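TRAS1 ORF2p (Bombyx mori, PDB 1WDU) belongs to a telomere-specific non-LTR retrotransposon, and its N-terminal endonuclease domain, the part described here, probably cuts telomeric repeat DNA to start insertion. Local coordinates at residues 48-53 and 119-123; 115-119 and 147-151. The protein carries 1 engineered substitution. Residue numbers count along the deposited sequence, not the author numbering.

Contact 1. Residues 48-53 and 119-123; sequences IALIQE and LVSYY. With PO4 (phosphate ion), chain C.
Two strands from different sheets, 48-52 and 119-123, pack face to face at the heart of the α/β sandwich of the DNase I-like fold. They run roughly parallel, with axes 6.2 Å apart at closest approach and crossing at -22°. The CA atoms of Leu50 and Ser121 face each other at 5.2 Å, those of Gln52 and Tyr123 at 6.0 Å. Extended backbones alternate the side chains, so Ile48, Leu50 and Gln52 point toward Leu119, Ser121 and Tyr123. At the apolar end, Ile48 CG2 meets Leu119 CD1 at 4.0 Å. In the middle, Ser121 (chi1 t) bridges the sheets by donating a hydrogen bond from OG to Ile51 O, 2.5 Å. The chain leaves the strand at Glu53, in a left-handed conformation (57/53), and Glu53 CG lies over the face of the Tyr123 ring, a CH-pi contact 4.2 Å from the centroid. Glu53 forms a salt bridge with Arg29. A glutamate at this strand end commonly binds metal in the DNase I-like family, consistent with an active-site edge. A phosphate ion, probably from the crystallisation liquor, is held there by His234 and by Tyr123, whose OH donates to PO4 O3 at 2.7 Å.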
ATOM      1  N   ILE A  48       4.807   9.997  -1.584  1.00 31.90           N
ATOM      2  CA  ILE A  48       3.992   8.913  -2.124  1.00 30.70           C
ATOM      3  C   ILE A  48       2.753   8.552  -1.296  1.00 31.56           C
ATOM      4  O   ILE A  48       2.715   8.715  -0.071  1.00 30.30           O
ATOM      5  CB  ILE A  48       4.833   7.608  -2.237  1.00 32.20           C
ATOM      6  CG1 ILE A  48       6.094   7.847  -3.082  1.00 31.19           C
ATOM      7  CG2 ILE A  48       3.977   6.480  -2.824  1.00 30.10           C
ATOM      8  CD1 ILE A  48       5.829   7.968  -4.558  1.00 32.29           C
ATOM      9  N   ALA A  49       1.741   8.044  -1.986  1.00 29.92           N
ATOM     10  CA  ALA A  49       0.536   7.578  -1.328  1.00 29.46           C
ATOM     11  C   ALA A  49       0.152   6.250  -1.989  1.00 28.66           C
ATOM     12  O   ALA A  49       0.037   6.170  -3.217  1.00 27.00           O
ATOM     13  CB  ALA A  49      -0.586   8.593  -1.473  1.00 29.67           C
ATOM     14  N   LEU A  50       0.018   5.203  -1.177  1.00 27.92           N
ATOM     15  CA  LEU A  50      -0.392   3.881  -1.661  1.00 26.65           C
ATOM     16  C   LEU A  50      -1.871   3.807  -1.284  1.00 26.94           C
ATOM     17  O   LEU A  50      -2.225   3.597  -0.121  1.00 27.06           O
ATOM     18  CB  LEU A  50       0.414   2.778  -0.973  1.00 24.92           C
ATOM     19  CG  LEU A  50       1.946   2.898  -1.110  1.00 23.17           C
ATOM     20  CD1 LEU A  50       2.611   1.783  -0.326  1.00 21.64           C
ATOM     21  CD2 LEU A  50       2.363   2.844  -2.564  1.00 21.13           C
ATOM     22  N   ILE A  51      -2.722   3.996  -2.287  1.00 26.84           N
ATOM     23  CA  ILE A  51      -4.165   4.046  -2.109  1.00 27.52           C
ATOM     24  C   ILE A  51      -4.960   2.816  -2.516  1.00 29.96           C
ATOM     25  O   ILE A  51      -4.558   2.061  -3.399  1.00 31.18           O
ATOM     26  CB  ILE A  51      -4.749   5.220  -2.924  1.00 27.50           C
ATOM     27  CG1 ILE A  51      -3.967   6.500  -2.643  1.00 28.83           C
ATOM     28  CG2 ILE A  51      -6.221   5.416  -2.588  1.00 29.76           C
ATOM     29  CD1 ILE A  51      -4.218   7.586  -3.683  1.00 26.52           C
ATOM     30  N   GLN A  52      -6.108   2.645  -1.863  1.00 30.72           N
ATOM     31  CA  GLN A  52      -7.044   1.574  -2.178  1.00 31.94           C
ATOM     32  C   GLN A  52      -8.419   2.206  -2.169  1.00 33.31           C
ATOM     33  O   GLN A  52      -8.697   3.083  -1.344  1.00 32.40           O
ATOM     34  CB  GLN A  52      -7.022   0.448  -1.137  1.00 32.77           C
ATOM     35  CG  GLN A  52      -5.685  -0.244  -0.984  1.00 30.02           C
ATOM     36  CD  GLN A  52      -4.746   0.560  -0.126  1.00 27.76           C
ATOM     37  OE1 GLN A  52      -5.115   0.975   0.973  1.00 27.19           O
ATOM     38  NE2 GLN A  52      -3.529   0.785  -0.612  1.00 22.65           N
ATOM     39  N   GLU A  53      -9.270   1.777  -3.098  1.00 34.65           N
ATOM     40  CA  GLU A  53     -10.635   2.279  -3.175  1.00 36.29           C
ATOM     41  C   GLU A  53     -10.744   3.797  -3.324  1.00 36.84           C
ATOM     42  O   GLU A  53     -11.433   4.455  -2.543  1.00 37.16           O
ATOM     43  CB  GLU A  53     -11.406   1.854  -1.926  1.00 38.04           C
ATOM     44  CG  GLU A  53     -11.463   0.362  -1.701  1.00 42.88           C
ATOM     45  CD  GLU A  53     -12.655  -0.278  -2.370  1.00 47.63           C
ATOM     46  OE1 GLU A  53     -12.623  -0.480  -3.605  1.00 50.68           O
ATOM     47  OE2 GLU A  53     -13.634  -0.570  -1.652  1.00 52.00           O
ATOM     48  N   LEU A 119       7.229  -0.100  -6.297  1.00 28.47           N
ATOM     49  CA  LEU A 119       6.158   0.077  -5.318  1.00 28.07           C
ATOM     50  C   LEU A 119       4.871  -0.578  -5.770  1.00 26.17           C
ATOM     51  O   LEU A 119       4.564  -0.618  -6.953  1.00 25.89           O
ATOM     52  CB  LEU A 119       5.858   1.561  -5.105  1.00 27.12           C
ATOM     53  CG  LEU A 119       6.913   2.470  -4.495  1.00 27.64           C
ATOM     54  CD1 LEU A 119       6.483   3.916  -4.693  1.00 24.72           C
ATOM     55  CD2 LEU A 119       7.083   2.135  -3.015  1.00 26.85           C
ATOM     56  N   VAL A 120       4.103  -1.091  -4.827  1.00 25.52           N
ATOM     57  CA  VAL A 120       2.847  -1.681  -5.224  1.00 27.82           C
ATOM     58  C   VAL A 120       1.742  -1.390  -4.228  1.00 25.63           C
ATOM     59  O   VAL A 120       1.945  -1.455  -3.018  1.00 28.18           O
ATOM     60  CB  VAL A 120       2.998  -3.213  -5.487  1.00 26.58           C
ATOM     61  CG1 VAL A 120       4.110  -3.764  -4.661  1.00 29.00           C
ATOM     62  CG2 VAL A 120       1.681  -3.939  -5.209  1.00 23.74           C
ATOM     63  N   SER A 121       0.587  -1.007  -4.761  1.00 24.33           N
ATOM     64  CA  SER A 121      -0.583  -0.732  -3.946  1.00 25.69           C
ATOM     65  C   SER A 121      -1.570  -1.816  -4.355  1.00 26.21           C
ATOM     66  O   SER A 121      -1.802  -2.038  -5.541  1.00 26.67           O
ATOM     67  CB  SER A 121      -1.160   0.659  -4.242  1.00 25.70           C
ATOM     68  OG  SER A 121      -2.287   0.926  -3.414  1.00 21.33           O
ATOM     69  N   TYR A 122      -2.147  -2.489  -3.365  1.00 26.90           N
ATOM     70  CA  TYR A 122      -3.071  -3.578  -3.633  1.00 26.25           C
ATOM     71  C   TYR A 122      -4.330  -3.539  -2.774  1.00 27.42           C
ATOM     72  O   TYR A 122      -4.374  -2.901  -1.721  1.00 26.02           O
ATOM     73  CB  TYR A 122      -2.371  -4.912  -3.391  1.00 22.11           C
ATOM     74  CG  TYR A 122      -2.043  -5.165  -1.930  1.00 23.46           C
ATOM     75  CD1 TYR A 122      -0.788  -4.848  -1.401  1.00 20.82           C
ATOM     76  CD2 TYR A 122      -2.994  -5.729  -1.073  1.00 24.26           C
ATOM     77  CE1 TYR A 122      -0.486  -5.095  -0.060  1.00 18.30           C
ATOM     78  CE2 TYR A 122      -2.707  -5.972   0.272  1.00 23.76           C
ATOM     79  CZ  TYR A 122      -1.452  -5.657   0.770  1.00 21.77           C
ATOM     80  OH  TYR A 122      -1.187  -5.913   2.098  1.00 19.69           O
ATOM     81  N   TYR A 123      -5.343  -4.257  -3.244  1.00 28.57           N
ATOM     82  CA  TYR A 123      -6.619  -4.380  -2.558  1.00 28.43           C
ATOM     83  C   TYR A 123      -7.242  -5.746  -2.905  1.00 28.15           C
ATOM     84  O   TYR A 123      -7.477  -6.061  -4.071  1.00 26.43           O
ATOM     85  CB  TYR A 123      -7.562  -3.248  -2.963  1.00 26.24           C
ATOM     86  CG  TYR A 123      -8.941  -3.398  -2.361  1.00 29.13           C
ATOM     87  CD1 TYR A 123      -9.986  -3.959  -3.095  1.00 30.27           C
ATOM     88  CD2 TYR A 123      -9.186  -3.040  -1.037  1.00 28.03           C
ATOM     89  CE1 TYR A 123     -11.234  -4.160  -2.528  1.00 30.96           C
ATOM     90  CE2 TYR A 123     -10.424  -3.237  -0.460  1.00 28.00           C
ATOM     91  CZ  TYR A 123     -11.446  -3.798  -1.209  1.00 31.02           C
ATOM     92  OH  TYR A 123     -12.675  -3.999  -0.635  1.00 32.48           O
TER
HETATM   93  P   PO4 C 249     -13.357  -2.593   2.373  1.00 76.15           P
HETATM   94  O1  PO4 C 249     -14.738  -3.301   2.140  1.00 75.93           O
HETATM   95  O2  PO4 C 249     -13.256  -1.890   3.709  1.00 75.78           O
HETATM   96  O3  PO4 C 249     -12.195  -3.540   2.031  1.00 75.48           O
HETATM   97  O4  PO4 C 249     -13.305  -1.500   1.288  1.00 75.70           O

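Contact 2. Residues 115-119 and 147-151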
ATOM      1  N   TRP A 115      18.692   5.113  -5.242  1.00 52.94           N
ATOM      2  CA  TRP A 115      18.145   3.790  -5.521  1.00 52.63           C
ATOM      3  C   TRP A 115      16.980   3.776  -6.500  1.00 51.14           C
ATOM      4  O   TRP A 115      16.576   4.808  -7.024  1.00 51.83           O
ATOM      5  CB  TRP A 115      17.693   3.131  -4.210  1.00 54.79           C
ATOM      6  CG  TRP A 115      16.994   4.059  -3.228  1.00 56.84           C
ATOM      7  CD1 TRP A 115      17.360   4.291  -1.933  1.00 57.68           C
ATOM      8  CD2 TRP A 115      15.812   4.851  -3.456  1.00 58.54           C
ATOM      9  NE1 TRP A 115      16.486   5.171  -1.340  1.00 59.12           N
ATOM     10  CE2 TRP A 115      15.527   5.532  -2.251  1.00 59.24           C
ATOM     11  CE3 TRP A 115      14.966   5.049  -4.559  1.00 58.47           C
ATOM     12  CZ2 TRP A 115      14.432   6.401  -2.116  1.00 59.31           C
ATOM     13  CZ3 TRP A 115      13.875   5.913  -4.424  1.00 58.11           C
ATOM     14  CH2 TRP A 115      13.621   6.577  -3.210  1.00 58.56           C
ATOM     15  N   GLU A 116      16.457   2.579  -6.745  1.00 50.12           N
ATOM     16  CA  GLU A 116      15.304   2.394  -7.617  1.00 49.02           C
ATOM     17  C   GLU A 116      14.409   1.397  -6.889  1.00 46.31           C
ATOM     18  O   GLU A 116      14.810   0.260  -6.642  1.00 44.86           O
ATOM     19  CB  GLU A 116      15.715   1.834  -8.975  1.00 51.03           C
ATOM     20  CG  GLU A 116      14.608   1.952 -10.017  1.00 56.53           C
ATOM     21  CD  GLU A 116      15.059   1.545 -11.405  1.00 59.12           C
ATOM     22  OE1 GLU A 116      16.205   1.888 -11.775  1.00 61.58           O
ATOM     23  OE2 GLU A 116      14.269   0.896 -12.129  1.00 59.27           O
ATOM     24  N   ILE A 117      13.200   1.835  -6.544  1.00 42.84           N
ATOM     25  CA  ILE A 117      12.264   0.999  -5.806  1.00 38.67           C
ATOM     26  C   ILE A 117      10.949   0.709  -6.531  1.00 37.38           C
ATOM     27  O   ILE A 117      10.299   1.614  -7.054  1.00 36.17           O
ATOM     28  CB  ILE A 117      11.952   1.655  -4.434  1.00 38.03           C
ATOM     29  CG1 ILE A 117      13.246   1.793  -3.631  1.00 35.80           C
ATOM     30  CG2 ILE A 117      10.920   0.834  -3.668  1.00 38.69           C
ATOM     31  CD1 ILE A 117      13.067   2.423  -2.278  1.00 38.35           C
ATOM     32  N   THR A 118      10.567  -0.565  -6.560  1.00 34.88           N
ATOM     33  CA  THR A 118       9.318  -0.976  -7.182  1.00 32.39           C
ATOM     34  C   THR A 118       8.257  -0.912  -6.079  1.00 31.25           C
ATOM     35  O   THR A 118       8.379  -1.572  -5.042  1.00 30.70           O
ATOM     36  CB  THR A 118       9.415  -2.415  -7.727  1.00 34.73           C
ATOM     37  OG1 THR A 118      10.503  -2.499  -8.654  1.00 38.57           O
ATOM     38  CG2 THR A 118       8.121  -2.816  -8.439  1.00 35.27           C
ATOM     39  N   LEU A 119       7.229  -0.100  -6.297  1.00 28.47           N
ATOM     40  CA  LEU A 119       6.158   0.077  -5.318  1.00 28.07           C
ATOM     41  C   LEU A 119       4.871  -0.578  -5.770  1.00 26.17           C
ATOM     42  O   LEU A 119       4.564  -0.618  -6.953  1.00 25.89           O
ATOM     43  CB  LEU A 119       5.858   1.561  -5.105  1.00 27.12           C
ATOM     44  CG  LEU A 119       6.913   2.470  -4.495  1.00 27.64           C
ATOM     45  CD1 LEU A 119       6.483   3.916  -4.693  1.00 24.72           C
ATOM     46  CD2 LEU A 119       7.083   2.135  -3.015  1.00 26.85           C
ATOM     47  N   LYS A 147      14.625  -7.892  -4.978  1.00 55.31           N
ATOM     48  CA  LYS A 147      15.079  -6.755  -4.181  1.00 53.45           C
ATOM     49  C   LYS A 147      14.315  -5.476  -4.508  1.00 50.66           C
ATOM     50  O   LYS A 147      13.664  -5.378  -5.547  1.00 50.01           O
ATOM     51  CB  LYS A 147      16.572  -6.505  -4.416  1.00 55.91           C
ATOM     52  CG  LYS A 147      17.502  -7.580  -3.876  1.00 58.41           C
ATOM     53  CD  LYS A 147      18.966  -7.206  -4.102  1.00 60.57           C
ATOM     54  CE  LYS A 147      19.301  -7.103  -5.591  1.00 62.21           C
ATOM     55  NZ  LYS A 147      20.740  -6.776  -5.841  1.00 63.17           N
ATOM     56  N   ARG A 148      14.397  -4.502  -3.608  1.00 48.20           N
ATOM     57  CA  ARG A 148      13.751  -3.212  -3.814  1.00 45.13           C
ATOM     58  C   ARG A 148      12.235  -3.295  -4.015  1.00 41.81           C
ATOM     59  O   ARG A 148      11.686  -2.621  -4.880  1.00 40.65           O
ATOM     60  CB  ARG A 148      14.385  -2.531  -5.028  1.00 47.73           C
ATOM     61  CG  ARG A 148      15.891  -2.410  -4.948  1.00 49.35           C
ATOM     62  CD  ARG A 148      16.287  -1.467  -3.835  1.00 52.52           C
ATOM     63  NE  ARG A 148      17.698  -1.600  -3.495  1.00 55.97           N
ATOM     64  CZ  ARG A 148      18.309  -0.871  -2.571  1.00 57.24           C
ATOM     65  NH1 ARG A 148      17.625   0.045  -1.900  1.00 58.54           N
ATOM     66  NH2 ARG A 148      19.595  -1.061  -2.312  1.00 57.28           N
ATOM     67  N   LEU A 149      11.562  -4.124  -3.230  1.00 38.64           N
ATOM     68  CA  LEU A 149      10.119  -4.244  -3.350  1.00 37.05           C
ATOM     69  C   LEU A 149       9.414  -3.781  -2.078  1.00 34.71           C
ATOM     70  O   LEU A 149       9.857  -4.091  -0.975  1.00 36.74           O
ATOM     71  CB  LEU A 149       9.714  -5.698  -3.637  1.00 37.90           C
ATOM     72  CG  LEU A 149      10.213  -6.412  -4.902  1.00 38.28           C
ATOM     73  CD1 LEU A 149       9.483  -7.750  -5.031  1.00 37.29           C
ATOM     74  CD2 LEU A 149       9.959  -5.566  -6.137  1.00 36.79           C
ATOM     75  N   ILE A 150       8.331  -3.026  -2.244  1.00 31.05           N
ATOM     76  CA  ILE A 150       7.510  -2.555  -1.122  1.00 29.31           C
ATOM     77  C   ILE A 150       6.045  -2.700  -1.537  1.00 28.57           C
ATOM     78  O   ILE A 150       5.636  -2.186  -2.581  1.00 25.22           O
ATOM     79  CB  ILE A 150       7.736  -1.058  -0.773  1.00 29.19           C
ATOM     80  CG1 ILE A 150       9.205  -0.788  -0.435  1.00 31.00           C
ATOM     81  CG2 ILE A 150       6.877  -0.684   0.432  1.00 25.78           C
ATOM     82  CD1 ILE A 150       9.497   0.694  -0.137  1.00 29.45           C
ATOM     83  N   PHE A 151       5.266  -3.401  -0.717  1.00 28.78           N
ATOM     84  CA  PHE A 151       3.852  -3.622  -0.991  1.00 28.48           C
ATOM     85  C   PHE A 151       3.044  -3.003   0.114  1.00 28.47           C
ATOM     86  O   PHE A 151       3.419  -3.079   1.280  1.00 28.79           O
ATOM     87  CB  PHE A 151       3.483  -5.112  -0.999  1.00 29.99           C
ATOM     88  CG  PHE A 151       4.107  -5.910  -2.102  1.00 29.83           C
ATOM     89  CD1 PHE A 151       5.457  -6.247  -2.059  1.00 28.37           C
ATOM     90  CD2 PHE A 151       3.325  -6.378  -3.162  1.00 28.11           C
ATOM     91  CE1 PHE A 151       6.021  -7.049  -3.057  1.00 27.49           C
ATOM     92  CE2 PHE A 151       3.877  -7.173  -4.163  1.00 27.38           C
ATOM     93  CZ  PHE A 151       5.233  -7.511  -4.107  1.00 27.71           C
TER
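How a parallel strand pair shares its hydrogen bonds is illustrated by Thr118, which uses both of its backbone polar groups on the same neighbour. Thr118 N donates to Arg148 O at 2.9 Å, and Thr118 O accepts from Ile150 N at 3.2 Å, so the bonds straddle Leu149, the residue paired with Thr118. Ile117 and Leu119 make their backbone hydrogen bonds on the other side of the strand, to Ile110 and Val108 of strand 105-111. Leu119 still offers its CA hydrogen to the partner strand, with CA 3.6 Å from Ile150 O. Arg148, in a left-handed conformation just before strand 149-151, gives its N to the Asp215 carboxylate, while Leu149 N bonds to Thr213 OG1. Two polar side-chain ends have partners outside the segments: Glu116 forms a salt bridge with Arg111, and Trp115 NE1 donates to Arg242 O. The Arg148 guanidinium lays one face over Trp115 CB, with NH1 3.9 Å from that atom. Side chains separate by face, Thr118 CB meeting Leu149 CD2 at 3.6 Å and, on the other face, Ile117 CG2 meeting Ile150 CD1 at 3.8 Å. Joined through helix 131-142, these neighbouring parallel strands form a classic beta-alpha-beta crossover.

One strand, 116-123, serves both contacts and illustrates how a sandwich is tied together in two directions. Contact 2 works within its sheet, by main-chain hydrogen bonding along the strand edge; contact 1 works between sheets, where side chains must do the joining. Leu119 belongs to both, and just beyond it Val120 N lies 2.9 Å from Ile150 O, a probable hydrogen bond continuing the ladder, while Val120 CG1 packs on Phe151 CD2 at 3.1 Å. Both contacts are buried, but contact 1 sits near the centre of the domain, and contact 2, about 13 Å away between centres, includes the partly exposed Glu116 and Arg148. Polar chemistry gathers toward the phosphate end of contact 1.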